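Local coordinates for F5/8 type C domain protein (PDB 4ZRX) that is a putative alpha-L-fucosidase, probably a glycoside hydrolase that removes fucose from glycans, with an F5/8 type C domain that may bind sugar, at residues 35-38 with 39-43; 60-63 with 64-67; 233-236 with 237-240. One frame throughout, in Å; residues are numbered along the deposited sequence.

Contact 1 (35-38 with 39-43); sequences QQYA and WQQME. With EDO (1,2-ethanediol), chain F.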
loop_
_atom_site.group_PDB
_atom_site.type_symbol
_atom_site.label_atom_id
_atom_site.label_comp_id
_atom_site.label_asym_id
_atom_site.label_seq_id
_atom_site.Cartn_x
_atom_site.Cartn_y
_atom_site.Cartn_z
ATOM N N GLN A 35 8.790 -17.201 -14.009
ATOM C CA GLN A 35 7.451 -16.737 -13.549
ATOM C C GLN A 35 7.574 -15.620 -12.509
ATOM O O GLN A 35 6.827 -14.629 -12.543
ATOM C CB GLN A 35 6.638 -17.892 -13.002
ATOM C CG GLN A 35 6.345 -18.999 -14.041
ATOM C CD GLN A 35 7.412 -20.127 -14.098
ATOM O OE1 GLN A 35 8.553 -19.987 -13.734
ATOM N NE2 GLN A 35 6.977 -21.281 -14.568
ATOM N N GLN A 36 8.509 -15.773 -11.601
ATOM C CA GLN A 36 8.739 -14.717 -10.610
ATOM C C GLN A 36 9.262 -13.458 -11.232
ATOM O O GLN A 36 8.935 -12.358 -10.786
ATOM C CB GLN A 36 9.682 -15.204 -9.548
ATOM C CG GLN A 36 9.096 -16.228 -8.618
ATOM C CD GLN A 36 10.166 -16.708 -7.670
ATOM O OE1 GLN A 36 11.242 -17.175 -8.121
ATOM N NE2 GLN A 36 9.932 -16.615 -6.380
ATOM N N TYR A 37 10.103 -13.600 -12.240
ATOM C CA TYR A 37 10.664 -12.445 -12.920
ATOM C C TYR A 37 9.621 -11.723 -13.688
ATOM O O TYR A 37 9.500 -10.495 -13.600
ATOM C CB TYR A 37 11.790 -12.917 -13.837
ATOM C CG TYR A 37 12.572 -11.826 -14.458
ATOM C CD1 TYR A 37 13.459 -11.086 -13.723
ATOM C CD2 TYR A 37 12.434 -11.530 -15.769
ATOM C CE1 TYR A 37 14.203 -10.060 -14.340
ATOM C CE2 TYR A 37 13.191 -10.548 -16.372
ATOM C CZ TYR A 37 14.070 -9.859 -15.671
ATOM O OH TYR A 37 14.765 -8.836 -16.225
ATOM N N ALA A 38 8.778 -12.474 -14.402
ATOM C CA ALA A 38 7.660 -11.861 -15.132
ATOM C C ALA A 38 6.687 -11.145 -14.177
ATOM O O ALA A 38 6.192 -10.048 -14.435
ATOM C CB ALA A 38 6.919 -12.935 -15.959
ATOM N N TRP A 39 6.421 -11.766 -13.036
ATOM C CA TRP A 39 5.559 -11.140 -12.032
ATOM C C TRP A 39 6.104 -9.792 -11.598
ATOM O O TRP A 39 5.368 -8.797 -11.542
ATOM C CB TRP A 39 5.391 -12.120 -10.863
ATOM C CG TRP A 39 4.704 -11.513 -9.666
ATOM C CD1 TRP A 39 3.365 -11.428 -9.400
ATOM C CD2 TRP A 39 5.364 -10.939 -8.565
ATOM N NE1 TRP A 39 3.158 -10.788 -8.202
ATOM C CE2 TRP A 39 4.366 -10.444 -7.685
ATOM C CE3 TRP A 39 6.700 -10.704 -8.275
ATOM C CZ2 TRP A 39 4.701 -9.784 -6.474
ATOM C CZ3 TRP A 39 7.020 -10.069 -7.081
ATOM C CH2 TRP A 39 6.004 -9.612 -6.219
ATOM N N GLN A 40 7.401 -9.755 -11.327
ATOM C CA GLN A 40 8.093 -8.567 -10.852
ATOM C C GLN A 40 7.930 -7.414 -11.869
ATOM O O GLN A 40 7.741 -6.268 -11.509
ATOM C CB GLN A 40 9.585 -8.870 -10.671
ATOM C CG GLN A 40 10.348 -7.830 -9.909
ATOM C CD GLN A 40 10.236 -8.021 -8.431
ATOM O OE1 GLN A 40 10.771 -8.966 -7.912
ATOM N NE2 GLN A 40 9.520 -7.136 -7.745
ATOM N N GLN A 41 7.991 -7.756 -13.140
ATOM C CA GLN A 41 7.867 -6.775 -14.216
ATOM C C GLN A 41 6.544 -6.104 -14.266
ATOM O O GLN A 41 6.457 -4.967 -14.779
ATOM C CB GLN A 41 8.145 -7.324 -15.591
ATOM C CG GLN A 41 9.331 -8.189 -15.704
ATOM C CD GLN A 41 10.570 -7.551 -15.382
ATOM O OE1 GLN A 41 10.896 -6.493 -15.939
ATOM N NE2 GLN A 41 11.368 -8.181 -14.474
HETATM N N MSE A 42 5.494 -6.742 -13.749
HETATM C CA MSE A 42 4.195 -6.067 -13.771
HETATM C C MSE A 42 4.184 -4.784 -13.012
HETATM O O MSE A 42 3.519 -3.848 -13.446
HETATM C CB MSE A 42 3.086 -6.980 -13.250
HETATM C CG MSE A 42 2.947 -8.263 -14.028
HETATM SE SE MSE A 42 1.350 -9.248 -13.457
HETATM C CE MSE A 42 1.981 -9.717 -11.725
ATOM N N GLU A 43 4.791 -4.773 -11.827
ATOM C CA GLU A 43 4.939 -3.640 -10.926
ATOM C C GLU A 43 3.673 -3.213 -10.228
ATOM O O GLU A 43 3.734 -2.930 -9.029
ATOM C CB GLU A 43 5.558 -2.381 -11.581
ATOM C CG GLU A 43 6.924 -2.605 -12.173
ATOM C CD GLU A 43 7.605 -1.341 -12.705
ATOM O OE1 GLU A 43 6.956 -0.248 -12.739
ATOM O OE2 GLU A 43 8.756 -1.494 -13.198
HETATM C C1 EDO F . 7.640 2.853 -14.034
HETATM O O1 EDO F . 7.745 1.509 -14.560
HETATM C C2 EDO F . 8.479 3.133 -12.766
HETATM O O2 EDO F . 9.833 3.414 -13.158
HETATM O O HOH W 1 11.057 -11.603 -8.653
#
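Tyr-37 and Gln-41 meet one turn apart on helix 34-42, which leads into parallel strand 44-48 of the alpha-L-fucosidase barrel. The Gln-41 amide folds back over the Tyr-37 ring: NE2 hangs 3.3 Å above the ring plane, over its centre, with ring and amide planes 36° apart. A bend at chi2 (-62°) turns the amide back along the helix, where Gln-41 NE2 also donates to Tyr-37 O at 3.1 Å, from above the carbonyl plane. Gln-41 N is the second donor to Tyr-37 O, at 3.2 Å, so one carbonyl is gripped by the backbone and the side-chain amide of Gln-41. Gln-40 N bonds to Gln-36 O (3.1 Å), and a water joins that carbonyl to the side chain, donating to Gln-40 OE1 at 2.8 Å. At the last turn Met-42 N (selenomethionine) bonds to Trp-39 O and only weakly to Ala-38 O, and Glu-43 leaves helical angles with positive phi. Trp-39 N donates to Gln-35 O (2.9 Å), while the Trp-39 indole packs on Val-216 and Val-324, the first residues of two barrel strands. A helix across the N-terminal strand ends is a familiar way of closing the bottom of a TIM barrel.

Contact 2 (60-63 with 64-67); sequences WGDG and KEDP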
loop_
_atom_site.group_PDB
_atom_site.type_symbol
_atom_site.label_atom_id
_atom_site.label_comp_id
_atom_site.label_asym_id
_atom_site.label_seq_id
_atom_site.Cartn_x
_atom_site.Cartn_y
_atom_site.Cartn_z
ATOM N N TRP A 60 -15.046 -8.857 7.191
ATOM C CA TRP A 60 -14.955 -10.307 7.175
ATOM C C TRP A 60 -16.375 -10.829 7.416
ATOM O O TRP A 60 -17.029 -10.442 8.384
ATOM C CB TRP A 60 -14.050 -10.849 8.285
ATOM C CG TRP A 60 -12.567 -10.816 8.003
ATOM C CD1 TRP A 60 -11.940 -10.272 6.942
ATOM C CD2 TRP A 60 -11.537 -11.336 8.867
ATOM N NE1 TRP A 60 -10.569 -10.426 7.069
ATOM C CE2 TRP A 60 -10.301 -11.093 8.228
ATOM C CE3 TRP A 60 -11.554 -11.987 10.101
ATOM C CZ2 TRP A 60 -9.059 -11.473 8.803
ATOM C CZ3 TRP A 60 -10.320 -12.384 10.666
ATOM C CH2 TRP A 60 -9.097 -12.111 10.002
ATOM N N GLY A 61 -16.830 -11.695 6.551
ATOM C CA GLY A 61 -18.139 -12.377 6.756
ATOM C C GLY A 61 -17.969 -13.589 7.636
ATOM O O GLY A 61 -16.849 -14.064 7.883
ATOM N N ASP A 62 -19.094 -14.163 8.072
ATOM C CA ASP A 62 -19.021 -15.255 9.055
ATOM C C ASP A 62 -19.426 -16.610 8.506
ATOM O O ASP A 62 -19.414 -17.623 9.248
ATOM C CB ASP A 62 -19.861 -14.904 10.277
ATOM C CG ASP A 62 -21.356 -14.765 9.961
ATOM O OD1 ASP A 62 -21.832 -14.998 8.808
ATOM O OD2 ASP A 62 -22.097 -14.356 10.889
ATOM N N GLY A 63 -19.830 -16.668 7.240
ATOM C CA GLY A 63 -20.176 -17.953 6.614
ATOM C C GLY A 63 -21.673 -18.296 6.748
ATOM O O GLY A 63 -22.165 -19.222 6.130
ATOM N N LYS A 64 -22.399 -17.477 7.485
ATOM C CA LYS A 64 -23.852 -17.676 7.714
ATOM C C LYS A 64 -24.683 -16.772 6.851
ATOM O O LYS A 64 -25.905 -16.827 6.908
ATOM C CB LYS A 64 -24.199 -17.411 9.190
ATOM C CG LYS A 64 -23.548 -18.413 10.074
ATOM C CD LYS A 64 -24.037 -18.370 11.473
ATOM C CE LYS A 64 -23.302 -17.324 12.272
ATOM N NZ LYS A 64 -21.989 -17.909 12.774
ATOM N N GLU A 65 -24.050 -15.946 6.025
ATOM C CA GLU A 65 -24.791 -15.029 5.193
ATOM C C GLU A 65 -25.735 -15.792 4.246
ATOM O O GLU A 65 -25.405 -16.874 3.736
ATOM C CB GLU A 65 -23.861 -14.178 4.304
ATOM C CG GLU A 65 -23.022 -13.189 5.105
ATOM C CD GLU A 65 -21.759 -13.767 5.776
ATOM O OE1 GLU A 65 -21.401 -14.968 5.533
ATOM O OE2 GLU A 65 -21.143 -12.964 6.522
ATOM N N ASP A 66 -26.875 -15.175 4.005
ATOM C CA ASP A 66 -27.861 -15.693 3.066
ATOM C C ASP A 66 -27.388 -15.337 1.638
ATOM O O ASP A 66 -27.300 -14.153 1.318
ATOM C CB ASP A 66 -29.216 -15.031 3.364
ATOM C CG ASP A 66 -30.329 -15.576 2.527
ATOM O OD1 ASP A 66 -30.072 -16.302 1.541
ATOM O OD2 ASP A 66 -31.495 -15.279 2.873
ATOM N N PRO A 67 -27.150 -16.347 0.742
ATOM C CA PRO A 67 -26.801 -15.931 -0.658
ATOM C C PRO A 67 -27.736 -14.986 -1.335
ATOM O O PRO A 67 -27.367 -14.360 -2.309
ATOM C CB PRO A 67 -26.817 -17.257 -1.447
ATOM C CG PRO A 67 -26.589 -18.264 -0.442
ATOM C CD PRO A 67 -27.290 -17.797 0.836
HETATM O O HOH W 2 -25.008 -19.301 4.704
#
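Asp-62 and Glu-65 bring their carboxylates together inside the turn 61-65, and both are spent largely on backbone N-H groups. Asp-62 has CG between its own N and carbonyl carbon (chi1 64°), which swings OD1 forward along the chain to accept from Lys-64 N at 2.9 Å, the donor standing well above the carboxylate plane. Glu-65 bends at chi2 (81°) and curls back over the turn. Its two oxygens then divide the work: OE2 takes Asp-62 N at 2.8 Å on its syn lone pair, and OE1 takes Gly-63 N at 2.9 Å, also on the syn side. The Asp-62 bond to Lys-64 N makes an Asx turn, set in the loop between helices 52-56 and 77-86 on the C-terminal side of the barrel strands, the side where TIM-barrel enzymes carry their active sites. Trp-60, just upstream, meets His-99 and Trp-148 edge-to-face. The carboxylate planes are 54° apart, and Asp-62 OD1 lies 3.1 Å from Glu-65 OE2; Arg-58, salt-bridged to Glu-65, probably eases this crowding of like charges. Lys-64, bent at chi3 and chi4, crosses Asp-62 at about a right angle, with CE 3.5 Å from Asp-62 OD2, whereas NZ stays 4.0 Å from Asp-62 OD2, beyond a salt bridge. A water bridges the turn's carbonyls, donating to both Gly-63 O and Glu-65 O.

Contact 3 (233-236 with 237-240); sequences VGRE and TEWN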
loop_
_atom_site.group_PDB
_atom_site.type_symbol
_atom_site.label_atom_id
_atom_site.label_comp_id
_atom_site.label_asym_id
_atom_site.label_seq_id
_atom_site.Cartn_x
_atom_site.Cartn_y
_atom_site.Cartn_z
ATOM N N VAL A 233 3.246 0.138 2.724
ATOM C CA VAL A 233 4.622 0.601 3.048
ATOM C C VAL A 233 5.604 -0.549 2.936
ATOM O O VAL A 233 5.492 -1.531 3.666
ATOM C CB VAL A 233 4.715 1.196 4.462
ATOM C CG1 VAL A 233 6.118 1.798 4.684
ATOM C CG2 VAL A 233 3.683 2.330 4.613
ATOM N N GLY A 234 6.510 -0.483 1.970
ATOM C CA GLY A 234 7.557 -1.490 1.879
ATOM C C GLY A 234 8.737 -1.135 2.740
ATOM O O GLY A 234 8.620 -0.339 3.678
ATOM N N ARG A 235 9.874 -1.731 2.429
ATOM C CA ARG A 235 11.094 -1.520 3.185
ATOM C C ARG A 235 12.102 -0.796 2.308
ATOM O O ARG A 235 12.319 -1.154 1.118
ATOM C CB ARG A 235 11.725 -2.858 3.497
ATOM C CG ARG A 235 10.981 -3.760 4.513
ATOM C CD ARG A 235 11.651 -5.136 4.638
ATOM N NE ARG A 235 10.854 -5.930 5.586
ATOM C CZ ARG A 235 9.684 -6.499 5.304
ATOM N NH1 ARG A 235 9.171 -6.467 4.076
ATOM N NH2 ARG A 235 9.035 -7.113 6.245
ATOM N N GLU A 236 12.762 0.198 2.900
ATOM C CA GLU A 236 13.938 0.783 2.238
ATOM C C GLU A 236 15.036 -0.245 1.929
ATOM O O GLU A 236 15.660 -0.160 0.858
ATOM C CB GLU A 236 14.531 1.884 3.075
ATOM C CG GLU A 236 13.604 3.086 3.141
ATOM C CD GLU A 236 14.058 4.085 4.219
ATOM O OE1 GLU A 236 13.984 3.725 5.373
ATOM O OE2 GLU A 236 14.382 5.233 3.916
ATOM N N THR A 237 15.260 -1.196 2.817
ATOM C CA THR A 237 16.208 -2.268 2.573
ATOM C C THR A 237 15.367 -3.521 2.369
ATOM O O THR A 237 14.829 -4.074 3.357
ATOM C CB THR A 237 17.102 -2.475 3.749
ATOM O OG1 THR A 237 17.825 -1.297 4.053
ATOM C CG2 THR A 237 18.089 -3.650 3.557
ATOM N N GLU A 238 15.182 -3.907 1.091
ATOM C CA GLU A 238 14.303 -5.019 0.746
ATOM C C GLU A 238 15.092 -6.111 0.034
ATOM O O GLU A 238 15.442 -5.958 -1.173
ATOM C CB GLU A 238 13.127 -4.547 -0.088
ATOM C CG GLU A 238 12.044 -5.638 -0.306
ATOM C CD GLU A 238 11.247 -5.987 0.934
ATOM O OE1 GLU A 238 10.414 -5.173 1.418
ATOM O OE2 GLU A 238 11.427 -7.099 1.518
ATOM N N TRP A 239 15.394 -7.165 0.790
ATOM C CA TRP A 239 16.084 -8.379 0.302
ATOM C C TRP A 239 15.043 -9.379 -0.193
ATOM O O TRP A 239 14.271 -9.925 0.591
ATOM C CB TRP A 239 16.912 -9.020 1.409
ATOM C CG TRP A 239 18.168 -8.289 1.648
ATOM C CD1 TRP A 239 18.446 -7.474 2.683
ATOM C CD2 TRP A 239 19.295 -8.210 0.763
ATOM N NE1 TRP A 239 19.655 -6.899 2.517
ATOM C CE2 TRP A 239 20.211 -7.334 1.354
ATOM C CE3 TRP A 239 19.606 -8.786 -0.462
ATOM C CZ2 TRP A 239 21.415 -6.998 0.772
ATOM C CZ3 TRP A 239 20.809 -8.441 -1.065
ATOM C CH2 TRP A 239 21.712 -7.553 -0.416
ATOM N N ASN A 240 14.999 -9.584 -1.503
ATOM C CA ASN A 240 14.159 -10.629 -2.065
ATOM C C ASN A 240 14.842 -11.959 -2.142
ATOM O O ASN A 240 14.209 -12.992 -2.365
ATOM C CB ASN A 240 13.577 -10.139 -3.372
ATOM C CG ASN A 240 12.513 -9.062 -3.155
ATOM O OD1 ASN A 240 11.867 -9.022 -2.085
ATOM N ND2 ASN A 240 12.350 -8.226 -4.098
HETATM O O HOH W 3 9.620 -3.160 -0.158
#
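Arg-235 and Glu-238 form a salt bridge three residues apart in the loop between strands 225-226 and 241-242, their flat ends turned almost perpendicular, with guanidinium and carboxylate planes 82° apart. Arg-235 NH1 nevertheless points straight at its acceptor: Glu-238 OE1 lies in the guanidinium plane, at the edge, 3.2 Å from Arg-235 NH1, and receives the nearly linear bond (167°) on its syn lone pair. With the planes crossed in this way, a single N-H meets a single oxygen, and the two-pronged pairing of coplanar groups is not made.

Arg-235 runs extended from CG to NE, and the Glu-238 side chain crosses it at a slant. OE1 touches the aliphatic chain as well as the charged end: Glu-238 OE1 is 3.4 Å from Arg-235 CB and equally close to CG and CD. What brings it there is the shape of Glu-238, with CG opposite the backbone N and a bend at chi2 (70°) that carries the carboxylate back toward Arg-235. Thr-237 O touches the chain from a different side, 3.3 Å from Arg-235 CB. A water completes the ring of contacts, donating to Glu-238 OE1 at 2.7 Å and accepting from Arg-235 N at 3.0 Å.

Both charged groups have further partners. Glu-238 OE2 makes a salt bridge with Arg-225, while the Arg-235 guanidinium also donates to the carbonyls of Val-227 and Ala-265. Thr-237 OG1 is hydrogen-bonded to Thr-421, tying the loop to the neighbouring beta-rich region. The carboxylate of buried Glu-238 is thus held between two arginines, one on each oxygen, a setting that would be expected to stabilise its negative charge and fix its rotation, while the bonds to Val-227 and Ala-265 probably help to fix the orientation of the guanidinium.

All three contacts belong to the alpha-L-fucosidase region and follow in series along the chain. Contacts 1 and 3 are neighbours, their centres 16 Å apart: helix 34-42 and loop 233-240 touch where Gln-40 OE1 packs 4.2 Å from Asn-240 ND2, and side chains of both lie on Pro-284 of strand 279-290. Both also reach the beta-rich part that follows the barrel, contact 1 through Tyr-425 and contact 3 through Thr-421 and Gln-399. Contact 2 stands apart, its centre about 35 Å from that of contact 1 and 36 Å from that of contact 3. It lies on the C-terminal side of the barrel strands, helix 34-42 at their N-terminal ends, near the beta sheets that follow.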